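Local coordinates for proximal thread matrix protein 1 (Mytilus galloprovincialis, PDB 4CN9) that is a collagen-binding matrix protein of the mussel byssus that carries two von Willebrand factor type A domains and binds zinc, probably organising collagen in the threads, at residues S65-Y68 against D69-N73; K208-L211 against E212-T216. One frame throughout, in Å; residues are numbered along the deposited sequence.

Contact 1 (S65-Y68 against D69-N73). With ZN (zinc ion), chain C.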
loop_
_atom_site.group_PDB
_atom_site.type_symbol
_atom_site.label_atom_id
_atom_site.label_comp_id
_atom_site.label_asym_id
_atom_site.label_seq_id
_atom_site.Cartn_x
_atom_site.Cartn_y
_atom_site.Cartn_z
ATOM N N SER A 65 12.598 1.322 -25.925
ATOM C CA SER A 65 11.335 0.643 -26.243
ATOM C C SER A 65 10.186 1.621 -26.538
ATOM O O SER A 65 9.326 1.354 -27.380
ATOM C CB SER A 65 10.926 -0.267 -25.083
ATOM O OG SER A 65 10.588 0.504 -23.945
ATOM N N ILE A 66 10.183 2.754 -25.846
ATOM C CA ILE A 66 9.119 3.728 -25.967
ATOM C C ILE A 66 9.139 4.418 -27.322
ATOM O O ILE A 66 8.088 4.625 -27.931
ATOM C CB ILE A 66 9.224 4.788 -24.853
ATOM C CG1 ILE A 66 9.084 4.094 -23.495
ATOM C CG2 ILE A 66 8.156 5.884 -25.053
ATOM C CD1 ILE A 66 9.309 4.980 -22.307
ATOM N N GLN A 67 10.335 4.765 -27.789
ATOM C CA GLN A 67 10.494 5.466 -29.053
ATOM C C GLN A 67 10.234 4.498 -30.209
ATOM O O GLN A 67 9.593 4.870 -31.188
ATOM C CB GLN A 67 11.896 6.089 -29.145
ATOM C CG GLN A 67 12.215 6.793 -30.467
ATOM C CD GLN A 67 11.393 8.055 -30.692
ATOM O OE1 GLN A 67 10.961 8.721 -29.743
ATOM N NE2 GLN A 67 11.165 8.386 -31.960
ATOM N N TYR A 68 10.700 3.257 -30.078
ATOM C CA TYR A 68 10.444 2.232 -31.094
ATOM C C TYR A 68 8.948 2.007 -31.286
ATOM O O TYR A 68 8.490 1.813 -32.401
ATOM C CB TYR A 68 11.081 0.885 -30.724
ATOM C CG TYR A 68 12.590 0.863 -30.702
ATOM C CD1 TYR A 68 13.336 1.700 -31.524
ATOM C CD2 TYR A 68 13.273 -0.005 -29.852
ATOM C CE1 TYR A 68 14.723 1.674 -31.505
ATOM C CE2 TYR A 68 14.651 -0.036 -29.826
ATOM C CZ TYR A 68 15.374 0.808 -30.653
ATOM O OH TYR A 68 16.757 0.786 -30.621
ATOM N N ASP A 69 8.190 2.009 -30.194
ATOM C CA ASP A 69 6.765 1.718 -30.273
ATOM C C ASP A 69 6.005 2.784 -31.068
ATOM O O ASP A 69 5.161 2.463 -31.902
ATOM C CB ASP A 69 6.162 1.592 -28.875
ATOM C CG ASP A 69 4.662 1.403 -28.913
ATOM O OD1 ASP A 69 4.234 0.276 -29.227
ATOM O OD2 ASP A 69 3.917 2.375 -28.637
ATOM N N ASN A 70 6.309 4.051 -30.803
ATOM C CA ASN A 70 5.631 5.153 -31.467
ATOM C C ASN A 70 6.342 6.471 -31.180
ATOM O O ASN A 70 6.572 6.824 -30.018
ATOM C CB ASN A 70 4.171 5.214 -31.005
ATOM C CG ASN A 70 3.341 6.193 -31.810
ATOM O OD1 ASN A 70 3.751 7.330 -32.053
ATOM N ND2 ASN A 70 2.169 5.750 -32.238
ATOM N N LYS A 71 6.683 7.204 -32.234
ATOM C CA LYS A 71 7.444 8.446 -32.092
ATOM C C LYS A 71 6.726 9.524 -31.279
ATOM O O LYS A 71 7.363 10.474 -30.834
ATOM C CB LYS A 71 7.808 9.024 -33.465
ATOM C CG LYS A 71 8.786 8.183 -34.275
ATOM C CD LYS A 71 8.964 8.758 -35.679
ATOM C CE LYS A 71 9.818 7.860 -36.565
ATOM N NZ LYS A 71 9.852 8.349 -37.976
ATOM N N GLU A 72 5.414 9.381 -31.092
ATOM C CA GLU A 72 4.627 10.349 -30.320
ATOM C C GLU A 72 4.462 9.981 -28.834
ATOM O O GLU A 72 3.919 10.773 -28.050
ATOM C CB GLU A 72 3.237 10.528 -30.945
ATOM C CG GLU A 72 3.220 11.452 -32.157
ATOM C CD GLU A 72 3.994 12.747 -31.918
ATOM O OE1 GLU A 72 3.648 13.488 -30.968
ATOM O OE2 GLU A 72 4.957 13.017 -32.675
ATOM N N ASN A 73 4.924 8.796 -28.445
ATOM C CA ASN A 73 4.796 8.360 -27.055
ATOM C C ASN A 73 5.381 9.330 -26.019
ATOM O O ASN A 73 4.710 9.641 -25.037
ATOM C CB ASN A 73 5.401 6.977 -26.865
ATOM C CG ASN A 73 4.539 5.887 -27.455
ATOM O OD1 ASN A 73 3.344 6.080 -27.659
ATOM N ND2 ASN A 73 5.136 4.730 -27.725
HETATM ZN ZN ZN C . 11.103 0.079 -22.013
HETATM O O HOH W 1 8.340 8.551 -28.515
HETATM O O HOH W 2 11.350 0.044 -19.945
HETATM O O HOH W 3 12.855 -0.965 -22.415
HETATM O O HOH W 4 10.216 -1.837 -22.118
#
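With CG beside its backbone N (chi1 -74°), Asn73 swings its amide back across the turn toward Ile66, while Asp69 carries its carboxylate on a CG trans to the backbone N (chi1 175°) to the same nitrogen. Asn73 ND2 thereby spends one N-H on Ile66 O at 3.0 Å, in the carbonyl plane, and the other on Asp69 OD2 at 2.8 Å. The second bond is nearly straight and uses the anti lone pair of the carboxylate, so the two acceptors fix the rotation of the buried amide. Ile66 CG2 packs on Asn73 CB at 3.5 Å, beside the amide. The short helix 64-69 starts within the MIDAS motif (DxSxS) of a von Willebrand factor type A domain: there Ser65 OG holds the zinc ion at 2.0 Å, with Ser63, Asp174 and three waters completing the shell. Where the helix ends, Asp69 N still reaches Ser65 O at 3.1 Å, and Asn70 OD1 caps the following turn by accepting from Glu72 N at 2.8 Å. Gln67, which also touches Tyr74 of helix 73-85, bends at chi2 (67°) and lays NE2 against Lys71 CG, 3.3 Å away, while water 1 donates to both Gln67 OE1 and Asn70 O.

Contact 2 (K208-L211 against E212-T216)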
loop_
_atom_site.group_PDB
_atom_site.type_symbol
_atom_site.label_atom_id
_atom_site.label_comp_id
_atom_site.label_asym_id
_atom_site.label_seq_id
_atom_site.Cartn_x
_atom_site.Cartn_y
_atom_site.Cartn_z
ATOM N N LYS A 208 3.250 -6.754 -13.470
ATOM C CA LYS A 208 2.370 -6.121 -12.503
ATOM C C LYS A 208 2.760 -6.405 -11.063
ATOM O O LYS A 208 2.696 -5.520 -10.206
ATOM C CB LYS A 208 0.920 -6.530 -12.754
ATOM C CG LYS A 208 -0.052 -5.739 -11.913
ATOM C CD LYS A 208 -1.485 -6.066 -12.266
ATOM C CE LYS A 208 -2.454 -5.329 -11.367
ATOM N NZ LYS A 208 -3.794 -5.960 -11.425
ATOM N N THR A 209 3.185 -7.629 -10.785
ATOM C CA THR A 209 3.529 -7.992 -9.416
ATOM C C THR A 209 4.767 -7.247 -8.938
ATOM O O THR A 209 4.891 -6.962 -7.756
ATOM C CB THR A 209 3.736 -9.505 -9.270
ATOM O OG1 THR A 209 4.572 -9.974 -10.333
ATOM C CG2 THR A 209 2.393 -10.218 -9.334
ATOM N N GLU A 210 5.677 -6.928 -9.857
ATOM C CA GLU A 210 6.855 -6.125 -9.515
ATOM C C GLU A 210 6.438 -4.705 -9.140
ATOM O O GLU A 210 6.915 -4.138 -8.158
ATOM C CB GLU A 210 7.850 -6.102 -10.687
ATOM C CG GLU A 210 8.899 -4.992 -10.613
ATOM C CD GLU A 210 9.966 -5.127 -11.695
ATOM O OE1 GLU A 210 10.941 -5.885 -11.469
ATOM O OE2 GLU A 210 9.829 -4.480 -12.770
ATOM N N LEU A 211 5.539 -4.121 -9.922
ATOM C CA LEU A 211 5.029 -2.797 -9.592
ATOM C C LEU A 211 4.268 -2.826 -8.265
ATOM O O LEU A 211 4.359 -1.900 -7.453
ATOM C CB LEU A 211 4.152 -2.262 -10.720
ATOM C CG LEU A 211 4.869 -2.028 -12.060
ATOM C CD1 LEU A 211 3.955 -1.258 -13.024
ATOM C CD2 LEU A 211 6.218 -1.316 -11.888
ATOM N N GLU A 212 3.523 -3.905 -8.038
ATOM C CA GLU A 212 2.780 -4.066 -6.790
ATOM C C GLU A 212 3.685 -4.129 -5.552
ATOM O O GLU A 212 3.285 -3.707 -4.465
ATOM C CB GLU A 212 1.890 -5.313 -6.843
ATOM C CG GLU A 212 0.603 -5.090 -7.593
ATOM C CD GLU A 212 -0.189 -6.369 -7.805
ATOM O OE1 GLU A 212 0.381 -7.472 -7.624
ATOM O OE2 GLU A 212 -1.384 -6.255 -8.152
ATOM N N GLN A 213 4.886 -4.663 -5.713
ATOM C CA GLN A 213 5.845 -4.722 -4.618
ATOM C C GLN A 213 6.445 -3.336 -4.351
ATOM O O GLN A 213 6.734 -2.997 -3.207
ATOM C CB GLN A 213 6.989 -5.680 -4.943
ATOM C CG GLN A 213 6.615 -7.132 -5.164
ATOM C CD GLN A 213 7.847 -8.023 -5.340
ATOM O OE1 GLN A 213 8.532 -7.971 -6.370
ATOM N NE2 GLN A 213 8.145 -8.825 -4.321
ATOM N N ILE A 214 6.629 -2.557 -5.416
ATOM C CA ILE A 214 7.235 -1.217 -5.349
ATOM C C ILE A 214 6.311 -0.165 -4.753
ATOM O O ILE A 214 6.723 0.623 -3.903
ATOM C CB ILE A 214 7.681 -0.762 -6.764
ATOM C CG1 ILE A 214 8.876 -1.597 -7.220
ATOM C CG2 ILE A 214 8.053 0.702 -6.779
ATOM C CD1 ILE A 214 9.161 -1.523 -8.705
ATOM N N ALA A 215 5.059 -0.162 -5.200
ATOM C CA ALA A 215 4.079 0.824 -4.776
ATOM C C ALA A 215 3.734 0.703 -3.278
ATOM O O ALA A 215 4.022 -0.309 -2.626
ATOM C CB ALA A 215 2.818 0.701 -5.634
ATOM N N THR A 216 3.128 1.752 -2.742
ATOM C CA THR A 216 2.738 1.795 -1.327
ATOM C C THR A 216 1.796 0.633 -0.968
ATOM O O THR A 216 1.958 0.003 0.080
ATOM C CB THR A 216 2.106 3.149 -0.996
ATOM O OG1 THR A 216 3.119 4.166 -1.074
ATOM C CG2 THR A 216 1.480 3.154 0.414
#
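Successive i to i+4 bonds carry the backbone from Lys208 to Ala215, beginning with Glu212 N to Lys208 O at 2.8 Å and ending at the residue where the chain leaves helical geometry. This is the short helix of a beta-alpha-beta unit in the Rossmann-like von Willebrand factor type A fold, linking strand 195-202 to strand 221-224. Lys208 and Glu212, one turn apart, cross at an angle, and Glu212 also touches Lys218 and Val221. The lysine chain is extended, and its CE lies 3.5 Å from Glu212 OE2, whereas Lys208 NZ stays 4.1 Å from Glu212 OE2, beyond a salt bridge. The other carboxylate oxygen, Glu212 OE1, rests against the methyl CG2 of Thr209 at 3.8 Å. Glu210 and Ile214 run side by side in the same direction, and Glu210 CG meets Ile214 CD1 at 4.0 Å. The carboxylate beyond that methylene accepts from Ser177 N, while Gln213 NE2 donates to Glu414 in the second von Willebrand domain. Leu211 and Ile214 face inward onto strand 195-202, and Ile214 also touches Ile142 and Leu146 of helix 142-153. With CG1 beside the backbone N (chi1 -70°), Ile214 folds back over the preceding turn, where its CG1 comes within 3.3 Å of Glu210 O.

Overall arrangement
Followed from the N terminus, the chain runs through strand 54-61 into contact 1, which closes the turn between helices 64-69 and 73-85 beside the zinc site. It then lays down strands 100-106, 110-112, 166-173 and 195-202 and their intervening helices before contact 2 forms within helix 208-214. The two are in series, neither nested nor crossed, and both are local. The centres of contact 1 and contact 2 are about 24 Å apart, and the nearest atoms of contact 1 and contact 2 are about 12 Å apart, without touching. Contact 1 ties the metal-binding end of the domain to helix 73-85; contact 2 lies in the helix that crosses from strand 195-202 to strand 221-224, on the side facing the second von Willebrand domain.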